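Local coordinates for 6b protein (Agrobacterium vitis, PDB 3AQ2) that disturbs plant cell proliferation, has an ADP-ribosylation fold, and probably acts as a toxin on the plant's miRNA machinery, at residues S88-P99 against Y156-Y165; P105-Q113 against Y124-G132. All coordinates share one frame; numbering follows the deposited sequence.

Contact 1 (S88-P99 against Y156-Y165); sequences SPAFGTVATAMP and YGWYARQGNY
Thr96 covers one face of the Trp158 indole, its CB 3.5 Å from the centroid of the six-membered ring and almost on the ring normal, a CH-pi contact. At the edge of the same indole, Val94 CG1 meets CE3 at 3.5 Å in the ring plane, while Met98 SD makes an oblique Met-aromatic contact. The Tyr159 ring has Ala95 O at its edge, and Val94 CG2 packs obliquely on the Tyr165 ring, 3.6 Å from CZ, while the Tyr165 hydroxyl is hydrogen-bonded to Ser115 O. With OG1 anti to the backbone N (chi1 -178°), the Thr96 hydroxyl donates to Gly157 O at 3.0 Å and accepts from Met98 N at 3.1 Å; this second bond is an ST turn, formed where strand 93-96 ends. Gly157 O is gripped twice, since Ala97 N also donates to it. Between these side chains runs an antiparallel ladder, with Thr93-Arg161 and Ala95-Tyr159 as hydrogen-bonded pairs. Gly92 passes Gly163, which lies within the type I' turn from Gln162 to Tyr165, with their CA atoms 3.5 Å apart. Strand 154-161 is central in its three-stranded antiparallel sheet, between 93-96 and 143-151. Helix 105-115 packs on Trp158, and strand 66-70 touches Thr93, Ala95 and Thr96, with backbone hydrogen bonding between Thr96 and Tyr67.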
loop_
_atom_site.group_PDB
_atom_site.type_symbol
_atom_site.label_atom_id
_atom_site.label_comp_id
_atom_site.label_asym_id
_atom_site.label_seq_id
_atom_site.Cartn_x
_atom_site.Cartn_y
_atom_site.Cartn_z
ATOM N N SER A 88 5.741 9.522 4.526
ATOM C CA SER A 88 6.079 10.872 4.121
ATOM C C SER A 88 5.450 11.810 5.157
ATOM O O SER A 88 4.512 11.407 5.853
ATOM C CB SER A 88 5.508 11.120 2.716
ATOM O OG SER A 88 6.314 12.027 1.986
ATOM N N PRO A 89 5.959 13.052 5.287
ATOM C CA PRO A 89 5.346 13.966 6.265
ATOM C C PRO A 89 3.908 14.381 5.899
ATOM O O PRO A 89 3.410 14.018 4.827
ATOM C CB PRO A 89 6.303 15.171 6.272
ATOM C CG PRO A 89 6.979 15.144 4.971
ATOM C CD PRO A 89 7.118 13.669 4.615
ATOM N N ALA A 90 3.248 15.123 6.790
ATOM C CA ALA A 90 1.842 15.509 6.585
ATOM C C ALA A 90 0.939 14.280 6.350
ATOM O O ALA A 90 -0.003 14.314 5.533
ATOM C CB ALA A 90 1.712 16.533 5.455
ATOM N N PHE A 91 1.258 13.198 7.069
ATOM C CA PHE A 91 0.467 11.958 7.089
ATOM C C PHE A 91 0.266 11.322 5.716
ATOM O O PHE A 91 -0.766 10.711 5.447
ATOM C CB PHE A 91 -0.880 12.173 7.795
ATOM C CG PHE A 91 -0.757 12.889 9.106
ATOM C CD1 PHE A 91 -1.143 14.219 9.225
ATOM C CD2 PHE A 91 -0.229 12.238 10.217
ATOM C CE1 PHE A 91 -1.029 14.888 10.444
ATOM C CE2 PHE A 91 -0.109 12.898 11.444
ATOM C CZ PHE A 91 -0.507 14.231 11.554
ATOM N N GLY A 92 1.278 11.444 4.863
ATOM C CA GLY A 92 1.193 10.922 3.505
ATOM C C GLY A 92 1.574 9.466 3.432
ATOM O O GLY A 92 2.528 9.034 4.083
ATOM N N THR A 93 0.838 8.708 2.624
ATOM C CA THR A 93 1.252 7.353 2.271
ATOM C C THR A 93 1.396 7.251 0.757
ATOM O O THR A 93 0.418 7.428 0.015
ATOM C CB THR A 93 0.247 6.288 2.754
ATOM O OG1 THR A 93 0.057 6.417 4.172
ATOM C CG2 THR A 93 0.769 4.875 2.416
ATOM N N VAL A 94 2.621 6.968 0.323
ATOM C CA VAL A 94 2.940 6.838 -1.088
ATOM C C VAL A 94 2.985 5.356 -1.463
ATOM O O VAL A 94 3.689 4.548 -0.822
ATOM C CB VAL A 94 4.290 7.533 -1.429
ATOM C CG1 VAL A 94 4.705 7.269 -2.866
ATOM C CG2 VAL A 94 4.214 9.036 -1.158
ATOM N N ALA A 95 2.214 5.007 -2.492
ATOM C CA ALA A 95 2.182 3.650 -3.028
ATOM C C ALA A 95 2.581 3.676 -4.496
ATOM O O ALA A 95 2.460 4.699 -5.153
ATOM C CB ALA A 95 0.790 3.041 -2.851
ATOM N N THR A 96 3.070 2.552 -5.005
ATOM C CA THR A 96 3.429 2.480 -6.419
ATOM C C THR A 96 2.927 1.208 -7.078
ATOM O O THR A 96 2.787 0.179 -6.416
ATOM C CB THR A 96 4.972 2.615 -6.625
ATOM O OG1 THR A 96 5.275 2.597 -8.036
ATOM C CG2 THR A 96 5.757 1.493 -5.893
ATOM N N ALA A 97 2.680 1.296 -8.382
ATOM C CA ALA A 97 2.376 0.135 -9.197
ATOM C C ALA A 97 3.628 -0.727 -9.460
ATOM O O ALA A 97 3.491 -1.876 -9.897
ATOM C CB ALA A 97 1.716 0.565 -10.524
ATOM N N MET A 98 4.826 -0.189 -9.211
ATOM C CA MET A 98 6.068 -0.969 -9.427
ATOM C C MET A 98 6.045 -2.142 -8.466
ATOM O O MET A 98 6.034 -1.922 -7.254
ATOM C CB MET A 98 7.308 -0.141 -9.123
ATOM C CG MET A 98 7.575 0.971 -10.093
ATOM S SD MET A 98 9.226 1.598 -9.716
ATOM C CE MET A 98 9.500 2.655 -11.134
ATOM N N PRO A 99 6.012 -3.383 -8.993
ATOM C CA PRO A 99 5.913 -4.541 -8.112
ATOM C C PRO A 99 7.252 -4.857 -7.432
ATOM O O PRO A 99 8.302 -4.355 -7.856
ATOM C CB PRO A 99 5.497 -5.665 -9.063
ATOM C CG PRO A 99 6.131 -5.299 -10.356
ATOM C CD PRO A 99 6.045 -3.787 -10.412
ATOM N N TYR A 156 4.696 2.915 -14.891
ATOM C CA TYR A 156 4.269 2.555 -13.531
ATOM C C TYR A 156 3.837 3.791 -12.762
ATOM O O TYR A 156 4.618 4.736 -12.605
ATOM C CB TYR A 156 5.402 1.845 -12.774
ATOM C CG TYR A 156 5.783 0.549 -13.444
ATOM C CD1 TYR A 156 6.798 0.512 -14.391
ATOM C CD2 TYR A 156 5.077 -0.623 -13.175
ATOM C CE1 TYR A 156 7.125 -0.675 -15.044
ATOM C CE2 TYR A 156 5.399 -1.815 -13.817
ATOM C CZ TYR A 156 6.424 -1.829 -14.744
ATOM O OH TYR A 156 6.736 -3.003 -15.392
ATOM N N GLY A 157 2.599 3.788 -12.277
ATOM C CA GLY A 157 2.092 4.929 -11.526
ATOM C C GLY A 157 2.647 4.986 -10.110
ATOM O O GLY A 157 2.983 3.951 -9.516
ATOM N N TRP A 158 2.773 6.210 -9.603
ATOM C CA TRP A 158 3.024 6.514 -8.196
ATOM C C TRP A 158 1.830 7.297 -7.667
ATOM O O TRP A 158 1.276 8.154 -8.377
ATOM C CB TRP A 158 4.296 7.361 -8.057
ATOM C CG TRP A 158 5.507 6.519 -8.235
ATOM C CD1 TRP A 158 6.043 6.073 -9.423
ATOM C CD2 TRP A 158 6.290 5.930 -7.194
ATOM N NE1 TRP A 158 7.129 5.264 -9.170
ATOM C CE2 TRP A 158 7.303 5.167 -7.813
ATOM C CE3 TRP A 158 6.241 5.987 -5.795
ATOM C CZ2 TRP A 158 8.268 4.455 -7.074
ATOM C CZ3 TRP A 158 7.207 5.289 -5.056
ATOM C CH2 TRP A 158 8.201 4.527 -5.704
ATOM N N TYR A 159 1.440 6.983 -6.434
ATOM C CA TYR A 159 0.196 7.501 -5.851
ATOM C C TYR A 159 0.455 7.969 -4.445
ATOM O O TYR A 159 1.310 7.423 -3.756
ATOM C CB TYR A 159 -0.886 6.416 -5.812
ATOM C CG TYR A 159 -1.197 5.820 -7.169
ATOM C CD1 TYR A 159 -0.410 4.798 -7.692
ATOM C CD2 TYR A 159 -2.281 6.273 -7.912
ATOM C CE1 TYR A 159 -0.678 4.242 -8.943
ATOM C CE2 TYR A 159 -2.566 5.720 -9.176
ATOM C CZ TYR A 159 -1.760 4.709 -9.669
ATOM O OH TYR A 159 -2.044 4.167 -10.906
ATOM N N ALA A 160 -0.301 8.969 -4.005
ATOM C CA ALA A 160 -0.177 9.418 -2.626
ATOM C C ALA A 160 -1.538 9.661 -2.009
ATOM O O ALA A 160 -2.406 10.272 -2.650
ATOM C CB ALA A 160 0.646 10.682 -2.567
ATOM N N ARG A 161 -1.707 9.154 -0.785
ATOM C CA ARG A 161 -2.833 9.498 0.083
ATOM C C ARG A 161 -2.358 10.598 1.020
ATOM O O ARG A 161 -1.400 10.404 1.790
ATOM C CB ARG A 161 -3.260 8.276 0.898
ATOM C CG ARG A 161 -4.469 8.504 1.789
ATOM C CD ARG A 161 -4.703 7.256 2.658
ATOM N NE ARG A 161 -5.902 7.384 3.488
ATOM C CZ ARG A 161 -5.950 8.085 4.625
ATOM N NH1 ARG A 161 -4.867 8.731 5.060
ATOM N NH2 ARG A 161 -7.078 8.144 5.330
ATOM N N GLN A 162 -3.016 11.755 0.954
ATOM C CA GLN A 162 -2.628 12.916 1.767
ATOM C C GLN A 162 -1.153 13.323 1.539
ATOM O O GLN A 162 -0.641 13.157 0.437
ATOM C CB GLN A 162 -2.987 12.676 3.242
ATOM C CG GLN A 162 -4.499 12.505 3.454
ATOM C CD GLN A 162 -5.289 13.782 3.136
ATOM O OE1 GLN A 162 -5.976 13.875 2.111
ATOM N NE2 GLN A 162 -5.176 14.773 4.003
ATOM N N GLY A 163 -0.483 13.882 2.548
ATOM C CA GLY A 163 0.925 14.268 2.396
ATOM C C GLY A 163 1.203 15.536 1.586
ATOM O O GLY A 163 2.361 15.801 1.251
ATOM N N ASN A 164 0.172 16.311 1.253
ATOM C CA ASN A 164 0.382 17.596 0.539
ATOM C C ASN A 164 1.028 17.472 -0.864
ATOM O O ASN A 164 1.619 18.429 -1.386
ATOM C CB ASN A 164 1.212 18.577 1.391
ATOM C CG ASN A 164 0.498 19.044 2.656
ATOM O OD1 ASN A 164 -0.730 19.156 2.707
ATOM N ND2 ASN A 164 1.286 19.348 3.684
ATOM N N TYR A 165 0.918 16.293 -1.461
ATOM C CA TYR A 165 1.297 16.067 -2.848
ATOM C C TYR A 165 0.315 16.741 -3.791
ATOM O O TYR A 165 -0.827 17.025 -3.413
ATOM C CB TYR A 165 1.299 14.563 -3.135
ATOM C CG TYR A 165 2.483 13.859 -2.530
ATOM C CD1 TYR A 165 2.447 13.393 -1.216
ATOM C CD2 TYR A 165 3.652 13.677 -3.272
ATOM C CE1 TYR A 165 3.546 12.753 -0.656
ATOM C CE2 TYR A 165 4.756 13.036 -2.722
ATOM C CZ TYR A 165 4.695 12.583 -1.415
ATOM O OH TYR A 165 5.793 11.960 -0.879
HETATM O O HOH W 1 4.481 14.488 2.307
HETATM O O HOH W 2 -2.454 16.006 5.313
HETATM O O HOH W 3 -2.044 8.385 4.407
#

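Contact 2 (P105-Q113 against Y124-G132); sequences PQEMNAILQ and YHHGPSTNG
Asn131 ND2 donates to Pro105 O at 2.9 Å, a straight bond (169° at the hydrogen) lying in the plane of the Asn131 amide. Pro105 O also accepts from Asn109 N, so this carbonyl in the first turn of the helix serves both the helix and the loop. The amide reaches it because CG stands between the backbone N and the carbonyl carbon (chi1 60°). Gln113 NE2 gives Tyr124 O a weak bond, long at 3.4 Å and bent. Within the loop, Gly127 O is held from opposite faces of its plane by Thr130 N and by Thr130 OG1, the latter at 2.7 Å. Asn109 is buried among these polar groups, its amide nearly coplanar with that of Asn131. Leu112 supplies an apolar contact: its CD1 lies 3.9 Å from the centroid of the Tyr124 ring, over its face. Gln113 CG likewise covers a face of His125, whose NE2 is hydrogen-bonded to Cys116 O. The contact thus folds the loop between helix 105-115 and strand 133-137 back along the helix. Tyr124 OH is hydrogen-bonded to Tyr69 O and Asn87 ND2, and Leu112 and Asn131 both touch Tyr69 of strand 66-70.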
loop_
_atom_site.group_PDB
_atom_site.type_symbol
_atom_site.label_atom_id
_atom_site.label_comp_id
_atom_site.label_asym_id
_atom_site.label_seq_id
_atom_site.Cartn_x
_atom_site.Cartn_y
_atom_site.Cartn_z
ATOM N N PRO A 105 15.911 -4.049 -4.231
ATOM C CA PRO A 105 15.545 -3.170 -3.109
ATOM C C PRO A 105 16.466 -1.954 -2.936
ATOM O O PRO A 105 16.007 -0.900 -2.490
ATOM C CB PRO A 105 15.610 -4.105 -1.895
ATOM C CG PRO A 105 15.265 -5.445 -2.474
ATOM C CD PRO A 105 15.976 -5.463 -3.804
ATOM N N GLN A 106 17.743 -2.075 -3.306
ATOM C CA GLN A 106 18.631 -0.905 -3.215
ATOM C C GLN A 106 18.228 0.195 -4.208
ATOM O O GLN A 106 18.226 1.384 -3.856
ATOM C CB GLN A 106 20.088 -1.315 -3.396
ATOM C CG GLN A 106 20.566 -2.289 -2.309
ATOM C CD GLN A 106 22.071 -2.490 -2.320
ATOM O OE1 GLN A 106 22.702 -2.490 -3.381
ATOM N NE2 GLN A 106 22.662 -2.647 -1.132
ATOM N N GLU A 107 17.881 -0.216 -5.432
ATOM C CA GLU A 107 17.434 0.710 -6.474
ATOM C C GLU A 107 16.101 1.320 -6.090
ATOM O O GLU A 107 15.909 2.536 -6.189
ATOM C CB GLU A 107 17.300 -0.015 -7.811
ATOM C CG GLU A 107 18.629 -0.545 -8.325
ATOM C CD GLU A 107 18.467 -1.502 -9.487
ATOM O OE1 GLU A 107 17.457 -2.243 -9.538
ATOM O OE2 GLU A 107 19.376 -1.531 -10.339
ATOM N N MET A 108 15.180 0.476 -5.624
ATOM C CA MET A 108 13.873 0.974 -5.187
ATOM C C MET A 108 14.029 2.002 -4.066
ATOM O O MET A 108 13.330 3.013 -4.050
ATOM C CB MET A 108 12.981 -0.176 -4.732
ATOM C CG MET A 108 11.598 0.254 -4.209
ATOM S SD MET A 108 10.641 1.255 -5.372
ATOM C CE MET A 108 10.508 0.019 -6.626
ATOM N N ASN A 109 14.963 1.763 -3.151
ATOM C CA ASN A 109 15.160 2.710 -2.066
ATOM C C ASN A 109 15.580 4.085 -2.586
ATOM O O ASN A 109 15.125 5.102 -2.069
ATOM C CB ASN A 109 16.186 2.210 -1.059
ATOM C CG ASN A 109 16.271 3.114 0.149
ATOM O OD1 ASN A 109 15.349 3.162 0.986
ATOM N ND2 ASN A 109 17.347 3.859 0.233
ATOM N N ALA A 110 16.416 4.112 -3.623
ATOM C CA ALA A 110 16.814 5.391 -4.230
ATOM C C ALA A 110 15.611 6.163 -4.789
ATOM O O ALA A 110 15.501 7.387 -4.608
ATOM C CB ALA A 110 17.869 5.178 -5.317
ATOM N N ILE A 111 14.713 5.447 -5.459
ATOM C CA ILE A 111 13.521 6.083 -6.013
ATOM C C ILE A 111 12.573 6.549 -4.899
ATOM O O ILE A 111 12.011 7.660 -4.966
ATOM C CB ILE A 111 12.817 5.153 -7.010
ATOM C CG1 ILE A 111 13.754 4.868 -8.195
ATOM C CG2 ILE A 111 11.502 5.776 -7.517
ATOM C CD1 ILE A 111 13.163 3.910 -9.229
ATOM N N LEU A 112 12.420 5.709 -3.875
ATOM C CA LEU A 112 11.575 6.051 -2.727
ATOM C C LEU A 112 12.057 7.293 -1.976
ATOM O O LEU A 112 11.243 8.129 -1.547
ATOM C CB LEU A 112 11.468 4.866 -1.768
ATOM C CG LEU A 112 10.605 3.704 -2.271
ATOM C CD1 LEU A 112 10.876 2.466 -1.438
ATOM C CD2 LEU A 112 9.090 4.084 -2.282
ATOM N N GLN A 113 13.376 7.425 -1.830
ATOM C CA GLN A 113 13.947 8.605 -1.184
ATOM C C GLN A 113 13.624 9.876 -1.942
ATOM O O GLN A 113 13.388 10.915 -1.327
ATOM C CB GLN A 113 15.457 8.487 -1.042
ATOM C CG GLN A 113 15.883 7.577 0.080
ATOM C CD GLN A 113 17.370 7.670 0.355
ATOM O OE1 GLN A 113 18.004 8.691 0.061
ATOM N NE2 GLN A 113 17.934 6.619 0.938
ATOM N N TYR A 124 12.254 6.263 4.380
ATOM C CA TYR A 124 13.151 5.539 3.462
ATOM C C TYR A 124 14.568 6.086 3.443
ATOM O O TYR A 124 15.473 5.448 2.902
ATOM C CB TYR A 124 12.584 5.548 2.042
ATOM C CG TYR A 124 11.222 4.896 1.938
ATOM C CD1 TYR A 124 10.118 5.613 1.468
ATOM C CD2 TYR A 124 11.034 3.558 2.303
ATOM C CE1 TYR A 124 8.852 5.010 1.368
ATOM C CE2 TYR A 124 9.770 2.958 2.199
ATOM C CZ TYR A 124 8.687 3.690 1.727
ATOM O OH TYR A 124 7.437 3.085 1.612
ATOM N N HIS A 125 14.768 7.252 4.050
ATOM C CA HIS A 125 16.067 7.912 4.020
ATOM C C HIS A 125 17.124 7.213 4.877
ATOM O O HIS A 125 18.316 7.481 4.734
ATOM C CB HIS A 125 15.905 9.410 4.329
ATOM C CG HIS A 125 15.116 10.121 3.275
ATOM N ND1 HIS A 125 15.713 10.859 2.274
ATOM C CD2 HIS A 125 13.786 10.125 3.004
ATOM C CE1 HIS A 125 14.780 11.324 1.457
ATOM N NE2 HIS A 125 13.604 10.887 1.873
ATOM N N HIS A 126 16.682 6.287 5.727
ATOM C CA HIS A 126 17.614 5.438 6.472
ATOM C C HIS A 126 18.248 4.320 5.657
ATOM O O HIS A 126 19.198 3.678 6.129
ATOM C CB HIS A 126 16.938 4.857 7.696
ATOM C CG HIS A 126 16.611 5.890 8.722
ATOM N ND1 HIS A 126 17.585 6.569 9.423
ATOM C CD2 HIS A 126 15.427 6.396 9.124
ATOM C CE1 HIS A 126 17.006 7.431 10.240
ATOM N NE2 HIS A 126 15.698 7.341 10.081
ATOM N N GLY A 127 17.736 4.074 4.456
ATOM C CA GLY A 127 18.371 3.124 3.550
ATOM C C GLY A 127 17.480 1.930 3.248
ATOM O O GLY A 127 16.367 1.835 3.768
ATOM N N PRO A 128 17.978 0.995 2.421
ATOM C CA PRO A 128 17.167 -0.087 1.852
ATOM C C PRO A 128 16.510 -1.052 2.831
ATOM O O PRO A 128 15.579 -1.740 2.436
ATOM C CB PRO A 128 18.152 -0.843 0.942
ATOM C CG PRO A 128 19.264 0.131 0.689
ATOM C CD PRO A 128 19.373 0.935 1.956
ATOM N N SER A 129 16.975 -1.117 4.084
ATOM C CA SER A 129 16.288 -1.975 5.060
ATOM C C SER A 129 14.828 -1.515 5.244
ATOM O O SER A 129 13.942 -2.311 5.590
ATOM C CB SER A 129 17.017 -1.989 6.405
ATOM O OG SER A 129 16.907 -0.731 7.048
ATOM N N THR A 130 14.574 -0.237 4.963
ATOM C CA THR A 130 13.236 0.329 5.144
ATOM C C THR A 130 12.225 -0.081 4.061
ATOM O O THR A 130 11.032 0.214 4.173
ATOM C CB THR A 130 13.286 1.863 5.191
ATOM O OG1 THR A 130 13.748 2.353 3.930
ATOM C CG2 THR A 130 14.220 2.341 6.307
ATOM N N ASN A 131 12.705 -0.746 3.007
ATOM C CA ASN A 131 11.828 -1.213 1.927
ATOM C C ASN A 131 12.077 -2.669 1.505
ATOM O O ASN A 131 11.752 -3.044 0.378
ATOM C CB ASN A 131 11.856 -0.265 0.716
ATOM C CG ASN A 131 13.248 -0.115 0.107
ATOM O OD1 ASN A 131 14.020 0.713 0.556
ATOM N ND2 ASN A 131 13.548 -0.893 -0.939
ATOM N N GLY A 132 12.632 -3.471 2.418
ATOM C CA GLY A 132 12.915 -4.883 2.140
ATOM C C GLY A 132 11.675 -5.754 2.061
ATOM O O GLY A 132 11.761 -6.893 1.606
#

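How the contacts relate
Helix 105-115 joins the two contacts: it follows strand 93-96 in the chain, and contact 2 is nested inside the loop that contact 1 closes. Their common ground is apolar, with Trp158 CZ2 meeting Ile111 CG2 at 3.5 Å and Met98 SD meeting Met108 CE at 3.7 Å. Both are partly buried, but contact 1 is the larger and its centre is about 9 Å from the centre of the chain, against about 15 Å for contact 2, which lies farther out; even so, the turn end of contact 1 reaches the surface. Regular backbone pairing dominates there, whereas in contact 2 side-chain amides bond to backbone carbonyls of helix and loop. Strand 66-70 borders both.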